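Local coordinates for protein methylmalonyl-CoA epimerase, mitochondrial (Homo sapiens, PDB 3RMU) that catalyses the interconversion of (R)- and (S)-methylmalonyl-CoA in mitochondrial propionyl-CoA metabolism, using a bound divalent metal ion, at residues A[115-120]-A[129-134]; A[6-11]-A[80-85]; A[42-47]-A[55-60]. All blocks are in the same frame, centred on the assembly; numbering follows the deposited sequence.

Contact 1 of 3, residues A[115-120]-A[129-134]. With CO (cobalt (II) ion), chain E.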
# COMPACT_ATOMS: atom_id res chain seq x y z
N PRO A 115 -3.91 15.45 -13.68
CA PRO A 115 -4.89 14.48 -14.19
C PRO A 115 -4.61 13.07 -13.65
O PRO A 115 -3.44 12.73 -13.48
CB PRO A 115 -4.71 14.54 -15.72
CG PRO A 115 -3.50 15.37 -16.00
CD PRO A 115 -3.04 16.02 -14.73
N VAL A 116 -5.67 12.31 -13.33
CA VAL A 116 -5.53 10.92 -12.87
C VAL A 116 -6.57 10.03 -13.49
O VAL A 116 -7.60 10.49 -13.93
CB VAL A 116 -5.74 10.76 -11.31
CG1 VAL A 116 -4.71 11.61 -10.52
CG2 VAL A 116 -7.16 11.16 -10.95
N ILE A 117 -6.27 8.74 -13.49
CA ILE A 117 -7.23 7.69 -13.85
C ILE A 117 -7.09 6.53 -12.86
O ILE A 117 -6.01 6.32 -12.27
CB ILE A 117 -7.00 7.20 -15.31
CG1 ILE A 117 -8.09 6.20 -15.75
CG2 ILE A 117 -5.61 6.57 -15.49
CD1 ILE A 117 -8.57 6.38 -17.20
N PHE A 118 -8.17 5.78 -12.65
CA PHE A 118 -8.12 4.63 -11.76
C PHE A 118 -8.34 3.34 -12.55
O PHE A 118 -9.15 3.29 -13.49
CB PHE A 118 -9.17 4.78 -10.64
CG PHE A 118 -8.79 5.81 -9.58
CD1 PHE A 118 -8.17 5.41 -8.40
CD2 PHE A 118 -9.07 7.16 -9.77
CE1 PHE A 118 -7.85 6.35 -7.39
CE2 PHE A 118 -8.73 8.11 -8.78
CZ PHE A 118 -8.12 7.70 -7.59
N LEU A 119 -7.58 2.30 -12.20
CA LEU A 119 -7.81 0.92 -12.68
C LEU A 119 -8.26 0.07 -11.50
O LEU A 119 -7.59 -0.00 -10.46
CB LEU A 119 -6.53 0.29 -13.23
CG LEU A 119 -5.78 0.95 -14.39
CD1 LEU A 119 -5.69 2.42 -14.24
CD2 LEU A 119 -4.38 0.39 -14.47
N HIS A 120 -9.38 -0.60 -11.65
CA HIS A 120 -9.89 -1.44 -10.57
C HIS A 120 -9.20 -2.82 -10.57
O HIS A 120 -8.40 -3.13 -11.46
CB HIS A 120 -11.41 -1.47 -10.65
CG HIS A 120 -12.02 -0.11 -10.48
ND1 HIS A 120 -11.80 0.92 -11.37
CD2 HIS A 120 -12.79 0.42 -9.49
CE1 HIS A 120 -12.42 2.01 -10.96
NE2 HIS A 120 -13.03 1.73 -9.82
N VAL A 129 -5.64 0.83 -8.40
CA VAL A 129 -4.46 1.56 -8.84
C VAL A 129 -4.87 2.90 -9.45
O VAL A 129 -5.70 2.95 -10.36
CB VAL A 129 -3.62 0.77 -9.83
CG1 VAL A 129 -2.43 1.63 -10.31
CG2 VAL A 129 -3.14 -0.59 -9.22
N GLU A 130 -4.28 3.98 -8.92
CA GLU A 130 -4.48 5.35 -9.46
C GLU A 130 -3.22 5.63 -10.25
O GLU A 130 -2.11 5.34 -9.78
CB GLU A 130 -4.60 6.30 -8.27
CG GLU A 130 -4.61 7.79 -8.55
CD GLU A 130 -4.72 8.66 -7.29
OE1 GLU A 130 -4.46 8.27 -6.08
OE2 GLU A 130 -5.13 9.83 -7.54
N LEU A 131 -3.36 6.09 -11.47
CA LEU A 131 -2.24 6.53 -12.31
C LEU A 131 -2.32 8.04 -12.41
O LEU A 131 -3.37 8.60 -12.67
CB LEU A 131 -2.28 5.92 -13.70
CG LEU A 131 -2.12 4.39 -13.77
CD1 LEU A 131 -2.27 3.89 -15.21
CD2 LEU A 131 -0.78 3.97 -13.14
N GLU A 132 -1.18 8.69 -12.21
CA GLU A 132 -1.16 10.14 -12.13
C GLU A 132 -0.04 10.68 -12.95
O GLU A 132 1.07 10.17 -12.94
CB GLU A 132 -1.05 10.61 -10.66
CG GLU A 132 -0.93 12.13 -10.52
CD GLU A 132 -0.99 12.63 -9.07
OE1 GLU A 132 -2.09 12.88 -8.54
OE2 GLU A 132 0.07 12.77 -8.46
N GLN A 133 -0.35 11.74 -13.68
CA GLN A 133 0.61 12.38 -14.53
C GLN A 133 1.82 12.86 -13.72
O GLN A 133 1.64 13.60 -12.76
CB GLN A 133 -0.10 13.58 -15.19
CG GLN A 133 0.78 14.46 -16.00
CD GLN A 133 1.20 13.82 -17.27
OE1 GLN A 133 0.44 13.76 -18.24
NE2 GLN A 133 2.44 13.35 -17.31
N ALA A 134 3.02 12.46 -14.14
CA ALA A 134 4.26 12.93 -13.50
C ALA A 134 4.41 14.44 -13.64
O ALA A 134 4.02 15.20 -12.75
CB ALA A 134 5.49 12.23 -14.10
OXT ALA A 134 4.92 14.96 -14.64
CO CO E . -4.65 8.85 -4.32
O HOH W 1 -6.64 10.01 -4.68
O HOH W 2 -4.74 11.21 -4.44
O HOH W 3 -5.15 9.55 -2.15
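Strands 115-119 and 129-133 form a beta hairpin in the vicinal-oxygen-chelate (VOC) fold, and the second strand delivers the carboxylate that binds cobalt. Five backbone hydrogen bonds fix the antiparallel register; the shortest, L119 N to V129 O at 2.7 Å, is close to straight (169°). V116, F118, E130 and E132 project from the metal-facing side. On it F118 and E130 form a non-hydrogen-bonded pair and run side by side in the same direction. The E130 chain has CG anti to the backbone N (chi1 171°) and is extended beyond CG, so its methylene CG lies over one face of the F118 ring, 4.0 Å from the centroid and offset toward the rim: a CH-pi contact. Further out, the carboxylate carbon CD passes 3.5 Å from F118 CZ, with ring and carboxylate planes only 20° apart. The ring thus backs the aliphatic part and probably limits how the acid can swing. V116 crosses E130 obliquely and lies alongside E132; its CG1 touches E130 OE2 and E132 OE1, each at 3.5 Å, while E132 OE2 is hydrogen-bonded to H112. On the other face L119 CD1 meets L131 CD1 at 3.8 Å, crossing obliquely, and I117 CG2 lies alongside L131 CB; helix 88-97 covers I117 and L131, and L27 of the second subunit packs on L119. E130 OE1 binds cobalt at 1.9 Å, whereas OE2 stays 3.4 Å from the ion and accepts weak hydrogen bonds from two of the three waters bound to the cobalt.

Contact 2 of 3, residues A[6-11]-A[80-85]. With CO (cobalt (II) ion), chain E.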
# COMPACT_ATOMS: atom_id res chain seq x y z
N LEU A 6 6.20 5.21 -7.20
CA LEU A 6 5.03 5.19 -6.34
C LEU A 6 4.92 6.55 -5.68
O LEU A 6 5.76 6.93 -4.89
CB LEU A 6 5.11 4.09 -5.28
CG LEU A 6 3.89 4.01 -4.36
CD1 LEU A 6 2.90 3.17 -5.06
CD2 LEU A 6 4.29 3.41 -3.01
N ASN A 7 3.89 7.29 -6.05
CA ASN A 7 3.59 8.60 -5.48
C ASN A 7 3.02 8.47 -4.05
O ASN A 7 3.49 9.13 -3.15
CB ASN A 7 2.66 9.34 -6.43
CG ASN A 7 2.30 10.70 -5.93
OD1 ASN A 7 1.49 10.86 -5.02
ND2 ASN A 7 2.91 11.71 -6.54
N HIS A 8 2.04 7.61 -3.83
CA HIS A 8 1.51 7.40 -2.48
C HIS A 8 0.85 6.05 -2.33
O HIS A 8 0.47 5.43 -3.34
CB HIS A 8 0.51 8.52 -2.06
CG HIS A 8 -0.69 8.73 -2.96
ND1 HIS A 8 -0.70 9.65 -3.98
CD2 HIS A 8 -1.98 8.27 -2.87
CE1 HIS A 8 -1.90 9.67 -4.54
NE2 HIS A 8 -2.69 8.83 -3.90
N VAL A 9 0.75 5.62 -1.08
CA VAL A 9 -0.14 4.54 -0.69
C VAL A 9 -1.22 5.24 0.09
O VAL A 9 -0.90 6.01 0.98
CB VAL A 9 0.55 3.47 0.16
CG1 VAL A 9 -0.49 2.46 0.67
CG2 VAL A 9 1.53 2.74 -0.66
N ALA A 10 -2.49 5.02 -0.26
CA ALA A 10 -3.62 5.70 0.41
C ALA A 10 -4.23 4.71 1.42
O ALA A 10 -4.52 3.58 1.07
CB ALA A 10 -4.76 6.05 -0.58
N ILE A 11 -4.40 5.18 2.64
CA ILE A 11 -5.03 4.40 3.74
C ILE A 11 -6.26 5.14 4.20
O ILE A 11 -6.17 6.32 4.55
CB ILE A 11 -4.07 4.24 4.98
CG1 ILE A 11 -2.67 3.76 4.60
CG2 ILE A 11 -4.74 3.33 6.07
CD1 ILE A 11 -2.57 2.51 3.85
N HIS A 80 -5.80 2.49 -1.91
CA HIS A 80 -5.25 2.45 -3.28
C HIS A 80 -3.75 2.69 -3.27
O HIS A 80 -3.21 3.15 -2.27
CB HIS A 80 -5.95 3.42 -4.28
CG HIS A 80 -5.81 4.89 -4.00
ND1 HIS A 80 -6.73 5.60 -3.24
CD2 HIS A 80 -4.91 5.82 -4.45
CE1 HIS A 80 -6.38 6.87 -3.22
NE2 HIS A 80 -5.29 7.05 -3.94
N ILE A 81 -3.10 2.40 -4.39
CA ILE A 81 -1.72 2.86 -4.62
C ILE A 81 -1.74 3.82 -5.79
O ILE A 81 -2.54 3.67 -6.72
CB ILE A 81 -0.78 1.69 -4.88
CG1 ILE A 81 -1.27 0.79 -6.05
CG2 ILE A 81 -0.65 0.82 -3.59
CD1 ILE A 81 -0.25 -0.30 -6.48
N CYS A 82 -0.86 4.81 -5.77
CA CYS A 82 -0.82 5.74 -6.84
C CYS A 82 0.55 5.70 -7.49
O CYS A 82 1.56 5.93 -6.82
CB CYS A 82 -1.15 7.15 -6.39
SG CYS A 82 -0.92 8.39 -7.67
N ILE A 83 0.57 5.38 -8.77
CA ILE A 83 1.81 5.31 -9.54
C ILE A 83 1.85 6.40 -10.62
O ILE A 83 0.86 6.68 -11.33
CB ILE A 83 2.01 3.89 -10.16
CG1 ILE A 83 1.84 2.78 -9.12
CG2 ILE A 83 3.41 3.75 -10.86
CD1 ILE A 83 1.93 1.37 -9.71
N GLU A 84 3.01 7.02 -10.76
CA GLU A 84 3.17 8.08 -11.74
C GLU A 84 3.35 7.55 -13.14
O GLU A 84 3.88 6.46 -13.35
CB GLU A 84 4.32 9.01 -11.36
CG GLU A 84 4.00 9.73 -10.06
CD GLU A 84 5.08 10.66 -9.60
OE1 GLU A 84 6.07 10.86 -10.33
OE2 GLU A 84 4.93 11.20 -8.48
N VAL A 85 2.90 8.32 -14.11
CA VAL A 85 3.13 8.00 -15.51
C VAL A 85 3.57 9.28 -16.20
O VAL A 85 3.24 10.38 -15.75
CB VAL A 85 1.87 7.41 -16.22
CG1 VAL A 85 1.45 6.08 -15.59
CG2 VAL A 85 0.71 8.41 -16.23
CO CO E . -4.65 8.85 -4.32
O HOH W 1 -6.64 10.01 -4.68
O HOH W 2 -4.74 11.21 -4.44
O HOH W 3 -5.15 9.55 -2.15
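The imidazole rings of H8 and H80 each carry a carbon on one face and share the cobalt at their rims. Over the H8 ring sits C82 CB, 3.4 Å from the centroid, and over the H80 ring A10 CB stands at the same distance, in both cases within 18° of the normal. Each carbon belongs to the residue directly across a hydrogen-bonded pair, so the two CH-pi contacts repeat one pattern with the strands exchanged. Both histidines place CG between the backbone N and the carbonyl carbon, the crowded position, which folds each ring over its cross-strand partner. The rings meet rim to rim with planes at 76°; their NE2 atoms, 3.2 Å apart, are not hydrogen-bonded because both bind the metal, H8 NE2 and H80 NE2 each at 2.0 Å. E130 and three waters complete six ligands, the metal site of this VOC-family enzyme. At another point of its rim, H8 ND1 donates to N7 OD1 at 2.7 Å, in the ring plane and on a carbonyl lone pair. N7 is itself gripped: ND2 gives a nearly straight bond (173°) of 2.8 Å to the anti lone pair of E84 OE2, a second-shell chain that helps set the rotation of H8 and would probably make its NE2 a stronger metal ligand. This coincides with a classic beta bulge, N7 and H8 both facing C82, whose O accepts from N7 N and weakly from H8 N. On the reverse face L6, V9, I81 and I83 pack together, V9 against V9 of the second subunit. Strand 6-11 is bordered on its other side by strand 53-59, and strand 80-85 by strand 129-133.

Contact 3 of 3, residues A[42-47]-A[55-60]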
# COMPACT_ATOMS: atom_id res chain seq x y z
N VAL A 42 -12.76 14.15 0.73
CA VAL A 42 -11.97 13.57 1.79
C VAL A 42 -11.16 14.65 2.48
O VAL A 42 -11.01 15.76 1.94
CB VAL A 42 -11.00 12.48 1.29
CG1 VAL A 42 -11.76 11.29 0.66
CG2 VAL A 42 -10.01 13.09 0.31
N SER A 43 -10.71 14.31 3.67
CA SER A 43 -9.61 15.03 4.37
C SER A 43 -8.36 14.15 4.32
O SER A 43 -8.44 12.94 4.39
CB SER A 43 -9.99 15.33 5.83
OG SER A 43 -11.04 16.32 5.91
N VAL A 44 -7.17 14.75 4.19
CA VAL A 44 -5.94 13.96 4.06
C VAL A 44 -4.88 14.38 5.07
O VAL A 44 -4.70 15.59 5.33
CB VAL A 44 -5.34 14.06 2.62
CG1 VAL A 44 -5.12 15.52 2.23
CG2 VAL A 44 -4.02 13.20 2.48
N VAL A 45 -4.15 13.41 5.62
CA VAL A 45 -2.86 13.72 6.25
C VAL A 45 -1.80 12.96 5.44
O VAL A 45 -1.96 11.79 5.08
CB VAL A 45 -2.81 13.33 7.77
CG1 VAL A 45 -1.38 13.11 8.30
CG2 VAL A 45 -3.58 14.32 8.68
N PHE A 46 -0.71 13.66 5.14
CA PHE A 46 0.43 13.12 4.42
C PHE A 46 1.48 12.66 5.41
O PHE A 46 1.89 13.43 6.27
CB PHE A 46 1.03 14.22 3.52
CG PHE A 46 0.09 14.74 2.51
CD1 PHE A 46 -0.12 14.02 1.32
CD2 PHE A 46 -0.66 15.90 2.74
CE1 PHE A 46 -1.05 14.49 0.35
CE2 PHE A 46 -1.57 16.35 1.79
CZ PHE A 46 -1.78 15.63 0.59
N VAL A 47 1.88 11.39 5.31
CA VAL A 47 3.01 10.87 6.09
C VAL A 47 4.19 10.78 5.14
O VAL A 47 4.13 10.06 4.16
CB VAL A 47 2.71 9.52 6.68
CG1 VAL A 47 3.94 9.00 7.45
CG2 VAL A 47 1.47 9.62 7.58
N GLU A 55 -0.96 8.57 2.29
CA GLU A 55 -2.03 9.57 2.38
C GLU A 55 -3.06 8.91 3.25
O GLU A 55 -3.67 7.91 2.86
CB GLU A 55 -2.62 9.94 1.04
CG GLU A 55 -1.57 10.66 0.12
CD GLU A 55 -2.15 11.36 -1.10
OE1 GLU A 55 -3.39 11.34 -1.28
OE2 GLU A 55 -1.32 11.93 -1.87
N LEU A 56 -3.22 9.44 4.47
CA LEU A 56 -4.27 8.97 5.36
C LEU A 56 -5.56 9.76 5.05
O LEU A 56 -5.58 10.99 5.07
CB LEU A 56 -3.86 9.18 6.84
CG LEU A 56 -2.50 8.67 7.31
CD1 LEU A 56 -2.22 9.10 8.77
CD2 LEU A 56 -2.43 7.16 7.17
N LEU A 57 -6.67 9.05 4.82
CA LEU A 57 -7.85 9.66 4.23
C LEU A 57 -9.02 9.40 5.14
O LEU A 57 -9.15 8.29 5.65
CB LEU A 57 -8.17 9.02 2.88
CG LEU A 57 -7.10 9.20 1.79
CD1 LEU A 57 -7.55 8.46 0.50
CD2 LEU A 57 -6.86 10.67 1.54
N HIS A 58 -9.86 10.42 5.30
CA HIS A 58 -11.14 10.29 6.01
C HIS A 58 -12.23 11.05 5.26
O HIS A 58 -11.95 12.12 4.71
CB HIS A 58 -11.01 10.79 7.45
CG HIS A 58 -12.22 10.52 8.28
ND1 HIS A 58 -12.48 9.28 8.82
CD2 HIS A 58 -13.26 11.31 8.62
CE1 HIS A 58 -13.63 9.33 9.48
NE2 HIS A 58 -14.11 10.55 9.38
N PRO A 59 -13.46 10.51 5.20
CA PRO A 59 -14.55 11.18 4.50
C PRO A 59 -14.77 12.62 4.92
O PRO A 59 -14.66 12.96 6.11
CB PRO A 59 -15.79 10.35 4.89
CG PRO A 59 -15.24 9.00 5.18
CD PRO A 59 -13.91 9.24 5.80
N LEU A 60 -15.11 13.42 3.93
CA LEU A 60 -15.51 14.81 4.14
C LEU A 60 -16.82 14.96 3.38
O LEU A 60 -16.85 14.99 2.13
CB LEU A 60 -14.42 15.75 3.65
CG LEU A 60 -14.57 17.25 3.89
CD1 LEU A 60 -14.56 17.57 5.36
CD2 LEU A 60 -13.42 17.96 3.18
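From CB to carboxylate, E55 projects from one face of the 42-48/53-59 hairpin, side by side with F46. Its CB rests 3.8 Å from V44 CG2, crossing that side chain obliquely. CG, anti to the carbonyl carbon (chi1 -65°), reaches the rim of the F46 ring, 3.9 Å from CD1. The extended chain next brings CD to F46 CE1, and OE2 ends 3.4 Å from CE1, at the ring edge and in its plane. With ring and carboxylate planes 81° apart, the oxygen meets the C-H rim, where the partial positive charge of a phenyl edge would suit it, and not the pi cloud. The ring's face is taken by V44 CG2, 3.8 Å above its centre, so F46 is contacted at its edge and on one face. OE2 is also hydrogen-bonded to H112, and the E55 side chain touches H8, which places the acid in the second shell of the cobalt site. On the same face L57 CD2 packs on V44 CB. The other face is apolar near V45: L56 CD1 lies between V45 CG1 and V47 CG2, the latter at 3.9 Å. Four backbone bonds hold the register, two in each of the pairs S43-H58 and V45-L56, the straightest being S43 N to H58 O at 172°. Beyond P59, L60 CD2 folds back against V42 O. Within the sheet, strand 30-37 borders 42-48 and strand 3-12 borders 53-59, while helix 16-26 covers the face bearing S43, V45 and L56.

In the fold
From the N terminus, strand 3-12 supplies the first half of contact 2, but its partner arrives only some 70 residues later. Within that long excursion the chain passes through helix 16-26 and strand 30-37 and completes the local hairpin of contact 3, which therefore nests within contact 2. Contact 1, a second local hairpin, follows in series after contact 2 has closed. All three lie in one mixed sheet: 53-59 pairs with 3-12, and 77-85 with 129-133, so contact 2 bridges the two hairpins, which lie about 18 Å apart, centre to centre, on opposite sides of the chain's centre. Contacts 1 and 2 together gather the three protein ligands of cobalt.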